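Local coordinates for protein D-alanyl-D-alanine carboxypeptidase (Enterococcus faecalis V583, PDB 5ZHF) that removes the C-terminal D-alanine from peptidoglycan pentapeptide as a zinc-dependent carboxypeptidase of the M15B family, and so takes part in vancomycin resistance, at residues F173-P178 with V187-W192; G88-V93 with N149-H154; E101-I106 with T130-P135. All blocks are in the same frame, centred on the assembly; numbering follows the deposited sequence.

How the contacts relate
All three contacts lie in the catalytic domain. Of the elements that carry the contacts, strand 91-95 comes first and helix 100-116 follows it. Contact 3 closes a loop of 23 residues: it brings 130-135, beyond helix 121-128, back against helix 100-116. Contact 2 pairs strand 91-95 with strand 145-150 and so encloses all of contact 3, although their nearest atoms stay about 11 Å apart. Contact 1 follows in series and joins edge strand 173-175 to the loop before strand 193-196. Contacts 1 and 2 belong to the same antiparallel sheet and touch where Trp192 packs on Asn149. Contacts 1 and 3 meet at the active site, where Ser188 and Glu190 approach Thr130 and Trp131.

Contact 1 of 3, residues F173-P178 with V187-W192; sequences FIRRYP and VSNEPW
Tyr177 lays one ring face against Val187. The contact packs the end of edge strand 173-175 and the turn after it against the active-site loop 187-192 of an M15 zinc peptidase. CG1 of Val187 sits 3.7 Å from the ring centroid and 18° off the normal, a CH-pi contact. CG2 of the same valine reaches farther out over the ring, 3.6 Å from Tyr177 CE1. On the opposite face, CG of the adjacent Arg176 lies over the ring centre, so the ring is covered on both sides. The segment 187-192 carries Glu190, the probable proton donor and acceptor, and leads into the strand with the zinc ligand His193. The Tyr177 ring also meets the His193 ring.

Glu190 runs beside Tyr177 and points the same way. Its OE1 comes within 3.4 Å of Tyr177 CD2, and ring and carboxylate planes stand 80° apart. The tyrosine thus links the zinc-binding histidine and the acid side chain by packing.

Arg175 and Asn189 make the polar part of the contact. Arg175 has CG anti to its backbone N (chi1 -175°), and its chain stays extended to NE. NH2 donates to Asn189 OD1 at 3.1 Å, close to the guanidinium plane. CB of Pro191 packs 3.8 Å from the same NH2. The stronger partner of this arginine is Asp165, which forms a salt bridge with NH1.

Waters join the two segments where direct bonds are few. One accepts from Arg175 NE and lies within donating distance of Tyr177 O and Asn189 OD1, though it has more acceptors in reach than protons. A second accepts from both Arg175 NH2 and Asn189 ND2. Another donates to the carbonyls of Pro178 and Val187. A further water, with Glu190 O among the acceptors it could serve, accepts from Tyr177 N at 2.8 Å.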
loop_
_atom_site.group_PDB
_atom_site.type_symbol
_atom_site.label_atom_id
_atom_site.label_comp_id
_atom_site.label_asym_id
_atom_site.label_seq_id
_atom_site.Cartn_x
_atom_site.Cartn_y
_atom_site.Cartn_z
ATOM N N PHE A 173 -5.063 9.054 -2.206
ATOM C CA PHE A 173 -4.309 7.813 -2.228
ATOM C C PHE A 173 -3.577 7.631 -3.560
ATOM O O PHE A 173 -4.107 7.967 -4.619
ATOM C CB PHE A 173 -5.249 6.606 -2.033
ATOM C CG PHE A 173 -5.864 6.519 -0.682
ATOM C CD1 PHE A 173 -7.004 7.241 -0.378
ATOM C CD2 PHE A 173 -5.324 5.685 0.299
ATOM C CE1 PHE A 173 -7.583 7.136 0.875
ATOM C CE2 PHE A 173 -5.893 5.579 1.562
ATOM C CZ PHE A 173 -7.032 6.308 1.839
ATOM N N ILE A 174 -2.377 7.077 -3.500
ATOM C CA ILE A 174 -1.591 6.761 -4.689
ATOM C C ILE A 174 -1.352 5.266 -4.840
ATOM O O ILE A 174 -1.254 4.510 -3.841
ATOM C CB ILE A 174 -0.238 7.516 -4.725
ATOM C CG1 ILE A 174 0.645 7.159 -3.506
ATOM C CG2 ILE A 174 -0.500 9.005 -4.764
ATOM C CD1 ILE A 174 2.001 7.860 -3.477
ATOM N N ARG A 175 -1.257 4.855 -6.111
ATOM C CA ARG A 175 -0.806 3.528 -6.481
ATOM C C ARG A 175 0.688 3.515 -6.197
ATOM O O ARG A 175 1.497 4.042 -6.974
ATOM C CB ARG A 175 -1.113 3.249 -7.957
ATOM C CG ARG A 175 -0.781 1.840 -8.390
ATOM C CD ARG A 175 -1.005 1.683 -9.873
ATOM N NE ARG A 175 -0.683 0.331 -10.332
ATOM C CZ ARG A 175 -1.026 -0.155 -11.528
ATOM N NH1 ARG A 175 -1.738 0.571 -12.384
ATOM N NH2 ARG A 175 -0.690 -1.392 -11.854
ATOM N N ARG A 176 1.034 2.978 -5.037
ATOM C CA ARG A 176 2.347 3.213 -4.450
ATOM C C ARG A 176 3.494 2.583 -5.227
ATOM O O ARG A 176 4.613 3.123 -5.228
ATOM C CB ARG A 176 2.363 2.657 -3.044
ATOM C CG ARG A 176 3.646 2.864 -2.272
ATOM C CD ARG A 176 3.955 4.324 -2.103
ATOM N NE ARG A 176 5.175 4.522 -1.339
ATOM C CZ ARG A 176 6.413 4.544 -1.842
ATOM N NH1 ARG A 176 6.644 4.284 -3.133
ATOM N NH2 ARG A 176 7.434 4.796 -1.027
ATOM N N TYR A 177 3.230 1.422 -5.814
ATOM C CA TYR A 177 4.265 0.601 -6.455
ATOM C C TYR A 177 3.885 0.313 -7.909
ATOM O O TYR A 177 3.519 -0.809 -8.247
ATOM C CB TYR A 177 4.471 -0.683 -5.674
ATOM C CG TYR A 177 4.806 -0.489 -4.205
ATOM C CD1 TYR A 177 5.913 0.281 -3.809
ATOM C CD2 TYR A 177 4.006 -1.049 -3.203
ATOM C CE1 TYR A 177 6.228 0.443 -2.471
ATOM C CE2 TYR A 177 4.319 -0.884 -1.853
ATOM C CZ TYR A 177 5.416 -0.122 -1.489
ATOM O OH TYR A 177 5.723 0.034 -0.139
ATOM N N PRO A 178 3.959 1.339 -8.756
ATOM C CA PRO A 178 3.528 1.155 -10.137
ATOM C C PRO A 178 4.510 0.333 -10.954
ATOM O O PRO A 178 5.687 0.227 -10.604
ATOM C CB PRO A 178 3.401 2.584 -10.675
ATOM C CG PRO A 178 4.234 3.417 -9.825
ATOM C CD PRO A 178 4.395 2.725 -8.501
ATOM N N VAL A 187 10.114 -2.357 -5.489
ATOM C CA VAL A 187 8.969 -3.222 -5.239
ATOM C C VAL A 187 8.294 -3.549 -6.562
ATOM O O VAL A 187 8.149 -2.688 -7.433
ATOM C CB VAL A 187 7.986 -2.530 -4.249
ATOM C CG1 VAL A 187 6.783 -3.425 -3.960
ATOM C CG2 VAL A 187 8.715 -2.168 -2.952
ATOM N N SER A 188 7.859 -4.803 -6.693
ATOM C CA SER A 188 7.153 -5.280 -7.871
ATOM C C SER A 188 5.770 -4.631 -8.006
ATOM O O SER A 188 5.290 -3.942 -7.105
ATOM C CB SER A 188 6.991 -6.804 -7.804
ATOM O OG SER A 188 8.249 -7.449 -7.607
ATOM N N ASN A 189 5.140 -4.857 -9.150
ATOM C CA ASN A 189 3.814 -4.311 -9.432
ATOM C C ASN A 189 2.790 -4.895 -8.455
ATOM O O ASN A 189 2.488 -6.085 -8.513
ATOM C CB ASN A 189 3.442 -4.631 -10.893
ATOM C CG ASN A 189 2.034 -4.205 -11.258
ATOM O OD1 ASN A 189 1.497 -3.261 -10.714
ATOM N ND2 ASN A 189 1.441 -4.898 -12.228
ATOM N N GLU A 190 2.294 -4.061 -7.539
ATOM C CA GLU A 190 1.302 -4.454 -6.548
ATOM C C GLU A 190 0.066 -3.566 -6.714
ATOM O O GLU A 190 -0.107 -2.573 -6.009
ATOM C CB GLU A 190 1.894 -4.338 -5.133
ATOM C CG GLU A 190 3.064 -5.299 -4.960
ATOM C CD GLU A 190 3.571 -5.383 -3.547
ATOM O OE1 GLU A 190 3.414 -4.418 -2.770
ATOM O OE2 GLU A 190 4.162 -6.421 -3.233
ATOM N N PRO A 191 -0.810 -3.902 -7.690
ATOM C CA PRO A 191 -1.912 -2.996 -8.044
ATOM C C PRO A 191 -2.998 -2.853 -6.979
ATOM O O PRO A 191 -3.910 -2.049 -7.141
ATOM C CB PRO A 191 -2.489 -3.626 -9.329
ATOM C CG PRO A 191 -2.107 -5.054 -9.240
ATOM C CD PRO A 191 -0.751 -5.066 -8.606
ATOM N N TRP A 192 -2.885 -3.655 -5.909
ATOM C CA TRP A 192 -3.722 -3.569 -4.707
ATOM C C TRP A 192 -3.246 -2.559 -3.651
ATOM O O TRP A 192 -4.046 -2.170 -2.802
ATOM C CB TRP A 192 -3.808 -4.948 -4.026
ATOM C CG TRP A 192 -2.497 -5.577 -3.800
ATOM C CD1 TRP A 192 -1.663 -5.400 -2.733
ATOM C CD2 TRP A 192 -1.815 -6.492 -4.680
ATOM N NE1 TRP A 192 -0.530 -6.128 -2.897
ATOM C CE2 TRP A 192 -0.589 -6.807 -4.083
ATOM C CE3 TRP A 192 -2.125 -7.060 -5.916
ATOM C CZ2 TRP A 192 0.326 -7.695 -4.667
ATOM C CZ3 TRP A 192 -1.208 -7.930 -6.503
ATOM C CH2 TRP A 192 -0.013 -8.248 -5.871
HETATM O O HOH W 1 0.952 -1.354 -8.893
HETATM O O HOH W 2 -0.514 -3.319 -14.258
HETATM O O HOH W 3 0.826 -0.060 -5.783
HETATM O O HOH W 4 6.973 -0.175 -8.006
#

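Contact 2 of 3, residues G88-V93 with N149-H154; sequences GVYPIV and NADGIH
Asp151 holds CG between its backbone N and carbonyl carbon (chi1 78°), and Tyr90 turns CG anti to its carbonyl carbon (chi1 -71°). The carboxylate and ring lie side by side, with planes 17° apart and Asp151 OD2 3.4 Å from Tyr90 CB. The contact is the end of an antiparallel strand pair, 91-95 with 145-150, where the second strand passes into an Asx motif. Pro91 and Ala150 form a non-hydrogen-bonded pair. Ile92 and Asn149 form a hydrogen-bonded pair, with bonds in both directions between their backbones. Beyond the pair, Asp151 N donates to Tyr90 O at 2.9 Å.

Ile92 and Asn149 put their side chains on the same sheet face. Ile92 CG2 also packs on Asp151 CA and CB, the two side chains crossing at about a right angle. Pro91 and Ala150 both touch Val160 of helix 157-167.

His154 crosses Tyr90 obliquely. Its CG sits over one ring face toward the rim, and its CB is 3.5 Å from Tyr90 CD1. Asp151 fixes this histidine twice. OD1 accepts the backbone N of His154 and also that of Ser155, and the syn lone pair of OD2 accepts His154 ND1 at 2.8 Å, almost in the imidazole plane.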
loop_
_atom_site.group_PDB
_atom_site.type_symbol
_atom_site.label_atom_id
_atom_site.label_comp_id
_atom_site.label_asym_id
_atom_site.label_seq_id
_atom_site.Cartn_x
_atom_site.Cartn_y
_atom_site.Cartn_z
ATOM N N GLY A 88 -20.402 1.368 -9.430
ATOM C CA GLY A 88 -20.590 -0.086 -9.550
ATOM C C GLY A 88 -19.339 -0.920 -9.328
ATOM O O GLY A 88 -19.254 -2.075 -9.784
ATOM N N VAL A 89 -18.365 -0.365 -8.601
ATOM C CA VAL A 89 -17.104 -1.039 -8.334
ATOM C C VAL A 89 -17.064 -1.305 -6.828
ATOM O O VAL A 89 -17.276 -0.396 -6.035
ATOM C CB VAL A 89 -15.916 -0.158 -8.793
ATOM C CG1 VAL A 89 -14.607 -0.752 -8.316
ATOM C CG2 VAL A 89 -15.923 -0.024 -10.307
ATOM N N TYR A 90 -16.860 -2.564 -6.420
ATOM C CA TYR A 90 -17.055 -2.968 -5.023
ATOM C C TYR A 90 -15.766 -3.484 -4.372
ATOM O O TYR A 90 -15.417 -4.662 -4.508
ATOM C CB TYR A 90 -18.176 -4.030 -4.958
ATOM C CG TYR A 90 -19.497 -3.379 -5.231
ATOM C CD1 TYR A 90 -19.934 -3.197 -6.541
ATOM C CD2 TYR A 90 -20.263 -2.869 -4.195
ATOM C CE1 TYR A 90 -21.132 -2.565 -6.805
ATOM C CE2 TYR A 90 -21.461 -2.222 -4.447
ATOM C CZ TYR A 90 -21.878 -2.067 -5.747
ATOM O OH TYR A 90 -23.083 -1.430 -5.988
ATOM N N PRO A 91 -15.004 -2.588 -3.712
ATOM C CA PRO A 91 -13.742 -3.014 -3.125
ATOM C C PRO A 91 -13.865 -3.474 -1.678
ATOM O O PRO A 91 -14.885 -3.248 -1.027
ATOM C CB PRO A 91 -12.858 -1.743 -3.206
ATOM C CG PRO A 91 -13.832 -0.613 -3.315
ATOM C CD PRO A 91 -15.187 -1.130 -3.647
ATOM N N ILE A 92 -12.803 -4.084 -1.182
ATOM C CA ILE A 92 -12.665 -4.432 0.229
ATOM C C ILE A 92 -11.252 -4.068 0.661
ATOM O O ILE A 92 -10.326 -4.056 -0.168
ATOM C CB ILE A 92 -12.892 -5.947 0.498
ATOM C CG1 ILE A 92 -11.845 -6.800 -0.239
ATOM C CG2 ILE A 92 -14.300 -6.380 0.071
ATOM C CD1 ILE A 92 -11.857 -8.274 0.175
ATOM N N VAL A 93 -11.083 -3.835 1.951
ATOM C CA VAL A 93 -9.751 -3.635 2.524
ATOM C C VAL A 93 -9.250 -5.005 2.958
ATOM O O VAL A 93 -9.653 -5.537 4.001
ATOM C CB VAL A 93 -9.748 -2.654 3.701
ATOM C CG1 VAL A 93 -8.325 -2.528 4.280
ATOM C CG2 VAL A 93 -10.302 -1.288 3.291
ATOM N N ASN A 149 -8.719 -5.041 -2.449
ATOM C CA ASN A 149 -9.081 -6.064 -3.431
ATOM C C ASN A 149 -10.526 -5.900 -3.823
ATOM O O ASN A 149 -11.256 -5.060 -3.292
ATOM C CB ASN A 149 -8.834 -7.453 -2.836
ATOM C CG ASN A 149 -7.369 -7.826 -2.806
ATOM O OD1 ASN A 149 -6.547 -7.310 -3.579
ATOM N ND2 ASN A 149 -7.039 -8.770 -1.938
ATOM N N ALA A 150 -10.967 -6.733 -4.757
ATOM C CA ALA A 150 -12.377 -6.776 -5.122
ATOM C C ALA A 150 -13.191 -7.658 -4.193
ATOM O O ALA A 150 -12.646 -8.607 -3.600
ATOM C CB ALA A 150 -12.512 -7.263 -6.545
ATOM N N ASP A 151 -14.482 -7.364 -4.057
ATOM C CA ASP A 151 -15.357 -8.206 -3.258
ATOM C C ASP A 151 -15.557 -9.595 -3.911
ATOM O O ASP A 151 -15.955 -10.510 -3.219
ATOM C CB ASP A 151 -16.673 -7.532 -2.863
ATOM C CG ASP A 151 -17.711 -7.493 -3.964
ATOM O OD1 ASP A 151 -17.420 -7.775 -5.150
ATOM O OD2 ASP A 151 -18.833 -7.125 -3.585
ATOM N N GLY A 152 -15.258 -9.719 -5.203
ATOM C CA GLY A 152 -15.271 -11.004 -5.922
ATOM C C GLY A 152 -16.595 -11.243 -6.612
ATOM O O GLY A 152 -16.630 -11.540 -7.829
ATOM N N ILE A 153 -17.672 -11.089 -5.838
ATOM C CA ILE A 153 -19.039 -11.328 -6.311
ATOM C C ILE A 153 -19.649 -10.240 -7.195
ATOM O O ILE A 153 -20.362 -10.580 -8.113
ATOM C CB ILE A 153 -20.010 -11.695 -5.159
ATOM C CG1 ILE A 153 -20.108 -10.605 -4.093
ATOM C CG2 ILE A 153 -19.604 -13.038 -4.536
ATOM C CD1 ILE A 153 -21.150 -10.880 -3.027
ATOM N N HIS A 154 -19.364 -8.961 -6.937
ATOM C CA HIS A 154 -19.848 -7.858 -7.793
ATOM C C HIS A 154 -18.781 -7.333 -8.735
ATOM O O HIS A 154 -19.114 -6.866 -9.822
ATOM C CB HIS A 154 -20.386 -6.690 -6.981
ATOM C CG HIS A 154 -21.512 -7.054 -6.082
ATOM N ND1 HIS A 154 -21.352 -7.218 -4.722
ATOM C CD2 HIS A 154 -22.818 -7.305 -6.346
ATOM C CE1 HIS A 154 -22.514 -7.552 -4.186
ATOM N NE2 HIS A 154 -23.420 -7.605 -5.150
#

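Contact 3 of 3, residues E101-I106 with T130-P135; sequences EKQQEI and TWVAVP
The segment 101-106 is helical and 130-135 is an irregular loop running past it. Their backbones come nearest at Gln103 and Pro135, with CA atoms 5.5 Å apart, and diverge to 7.3 Å between Ile106 CA and Val132 CA.

Gln103 points into the loop. Its CG is anti to the backbone N, and a bend at chi2 (63°) turns the amide carbon aside. NE2 donates to Ala133 O at 2.9 Å in an almost straight bond, 178° at the hydrogen and in the amide plane. NE2 also lies 3.4 Å from Val132 CG1. The amide oxygen OE1 accepts from Arg98 and, weakly, from the hydroxyl of Ser138, so both ends of the amide are engaged and its rotation is fixed.

Two further contacts add to this bond. CG2 of Ile106 meets Val132 CG1 at 3.9 Å. Pro135 CG packs against Gln104, 3.4 Å from OE1, while Gln104 NE2 bonds to Asp108.

Gln103, Trp131, Val132, Ala133 and Ser138 all bind substrate, and the Gln103 side chain is about 7 Å from the zinc ion. The pairing of helix and loop is consistent with one wall of the substrate-binding cleft of this D,D-carboxypeptidase.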
loop_
_atom_site.group_PDB
_atom_site.type_symbol
_atom_site.label_atom_id
_atom_site.label_comp_id
_atom_site.label_asym_id
_atom_site.label_seq_id
_atom_site.Cartn_x
_atom_site.Cartn_y
_atom_site.Cartn_z
ATOM N N GLU A 101 5.042 -8.339 14.234
ATOM C CA GLU A 101 4.903 -9.805 14.113
ATOM C C GLU A 101 4.070 -10.200 12.887
ATOM O O GLU A 101 4.409 -11.174 12.228
ATOM C CB GLU A 101 4.336 -10.447 15.393
ATOM C CG GLU A 101 4.089 -11.966 15.336
ATOM C CD GLU A 101 5.315 -12.823 14.977
ATOM O OE1 GLU A 101 6.467 -12.355 15.148
ATOM O OE2 GLU A 101 5.126 -13.992 14.548
ATOM N N LYS A 102 2.986 -9.470 12.597
ATOM C CA LYS A 102 2.169 -9.789 11.408
ATOM C C LYS A 102 3.003 -9.637 10.137
ATOM O O LYS A 102 2.988 -10.533 9.256
ATOM C CB LYS A 102 0.894 -8.936 11.335
ATOM C CG LYS A 102 -0.026 -9.221 10.137
ATOM C CD LYS A 102 -0.450 -10.692 10.060
ATOM C CE LYS A 102 -1.776 -10.948 9.352
ATOM N NZ LYS A 102 -2.492 -12.132 9.939
ATOM N N GLN A 103 3.757 -8.549 10.058
ATOM C CA GLN A 103 4.611 -8.290 8.904
ATOM C C GLN A 103 5.642 -9.411 8.718
ATOM O O GLN A 103 5.840 -9.877 7.591
ATOM C CB GLN A 103 5.322 -6.933 9.012
ATOM C CG GLN A 103 6.047 -6.498 7.751
ATOM C CD GLN A 103 5.147 -6.281 6.538
ATOM O OE1 GLN A 103 3.952 -6.029 6.666
ATOM N NE2 GLN A 103 5.739 -6.360 5.343
ATOM N N GLN A 104 6.276 -9.824 9.819
ATOM C CA GLN A 104 7.231 -10.952 9.795
ATOM C C GLN A 104 6.565 -12.221 9.253
ATOM O O GLN A 104 7.137 -12.928 8.431
ATOM C CB GLN A 104 7.789 -11.234 11.204
ATOM C CG GLN A 104 8.903 -12.275 11.224
ATOM C CD GLN A 104 10.162 -11.733 10.607
ATOM O OE1 GLN A 104 10.783 -10.833 11.169
ATOM N NE2 GLN A 104 10.515 -12.225 9.419
ATOM N N GLU A 105 5.357 -12.508 9.714
ATOM C CA GLU A 105 4.644 -13.717 9.293
ATOM C C GLU A 105 4.292 -13.691 7.802
ATOM O O GLU A 105 4.418 -14.710 7.108
ATOM C CB GLU A 105 3.381 -13.915 10.138
ATOM C CG GLU A 105 3.699 -14.264 11.583
ATOM C CD GLU A 105 2.490 -14.294 12.501
ATOM O OE1 GLU A 105 1.345 -14.183 12.013
ATOM O OE2 GLU A 105 2.698 -14.446 13.726
ATOM N N ILE A 106 3.856 -12.542 7.340
ATOM C CA ILE A 106 3.540 -12.393 5.949
ATOM C C ILE A 106 4.809 -12.544 5.129
ATOM O O ILE A 106 4.790 -13.182 4.138
ATOM C CB ILE A 106 2.807 -11.080 5.666
ATOM C CG1 ILE A 106 1.454 -11.143 6.322
ATOM C CG2 ILE A 106 2.672 -10.846 4.178
ATOM C CD1 ILE A 106 0.628 -9.909 6.157
ATOM N N THR A 130 11.062 -8.166 -2.797
ATOM C CA THR A 130 10.480 -7.405 -3.913
ATOM C C THR A 130 8.957 -7.322 -3.824
ATOM O O THR A 130 8.356 -6.560 -4.582
ATOM C CB THR A 130 10.856 -7.969 -5.309
ATOM O OG1 THR A 130 10.287 -9.280 -5.490
ATOM C CG2 THR A 130 12.367 -8.035 -5.488
ATOM N N TRP A 131 8.350 -8.117 -2.925
ATOM C CA TRP A 131 6.908 -8.129 -2.659
ATOM C C TRP A 131 6.492 -7.707 -1.260
ATOM O O TRP A 131 5.498 -6.999 -1.101
ATOM C CB TRP A 131 6.348 -9.542 -2.890
ATOM C CG TRP A 131 6.514 -10.040 -4.298
ATOM C CD1 TRP A 131 7.448 -10.931 -4.732
ATOM C CD2 TRP A 131 5.729 -9.689 -5.447
ATOM N NE1 TRP A 131 7.298 -11.156 -6.081
ATOM C CE2 TRP A 131 6.259 -10.400 -6.545
ATOM C CE3 TRP A 131 4.645 -8.821 -5.661
ATOM C CZ2 TRP A 131 5.717 -10.300 -7.840
ATOM C CZ3 TRP A 131 4.119 -8.707 -6.943
ATOM C CH2 TRP A 131 4.663 -9.451 -8.018
ATOM N N VAL A 132 7.220 -8.165 -0.243
ATOM C CA VAL A 132 6.840 -7.974 1.155
ATOM C C VAL A 132 8.048 -7.398 1.871
ATOM O O VAL A 132 9.130 -7.981 1.836
ATOM C CB VAL A 132 6.444 -9.300 1.834
ATOM C CG1 VAL A 132 6.001 -9.067 3.283
ATOM C CG2 VAL A 132 5.335 -10.018 1.054
ATOM N N ALA A 133 7.843 -6.280 2.555
ATOM C CA ALA A 133 8.933 -5.557 3.194
ATOM C C ALA A 133 9.378 -6.237 4.492
ATOM O O ALA A 133 8.568 -6.901 5.169
ATOM C CB ALA A 133 8.497 -4.126 3.443
ATOM N N VAL A 134 10.656 -6.087 4.856
ATOM C CA VAL A 134 11.112 -6.625 6.141
ATOM C C VAL A 134 10.425 -5.820 7.234
ATOM O O VAL A 134 10.181 -4.618 7.051
ATOM C CB VAL A 134 12.666 -6.639 6.342
ATOM C CG1 VAL A 134 13.373 -7.357 5.190
ATOM C CG2 VAL A 134 13.240 -5.254 6.551
ATOM N N PRO A 135 10.113 -6.458 8.367
ATOM C CA PRO A 135 9.476 -5.674 9.425
ATOM C C PRO A 135 10.243 -4.402 9.779
ATOM O O PRO A 135 11.483 -4.385 9.823
ATOM C CB PRO A 135 9.418 -6.655 10.599
ATOM C CG PRO A 135 9.376 -7.986 9.949
ATOM C CD PRO A 135 10.299 -7.860 8.785
#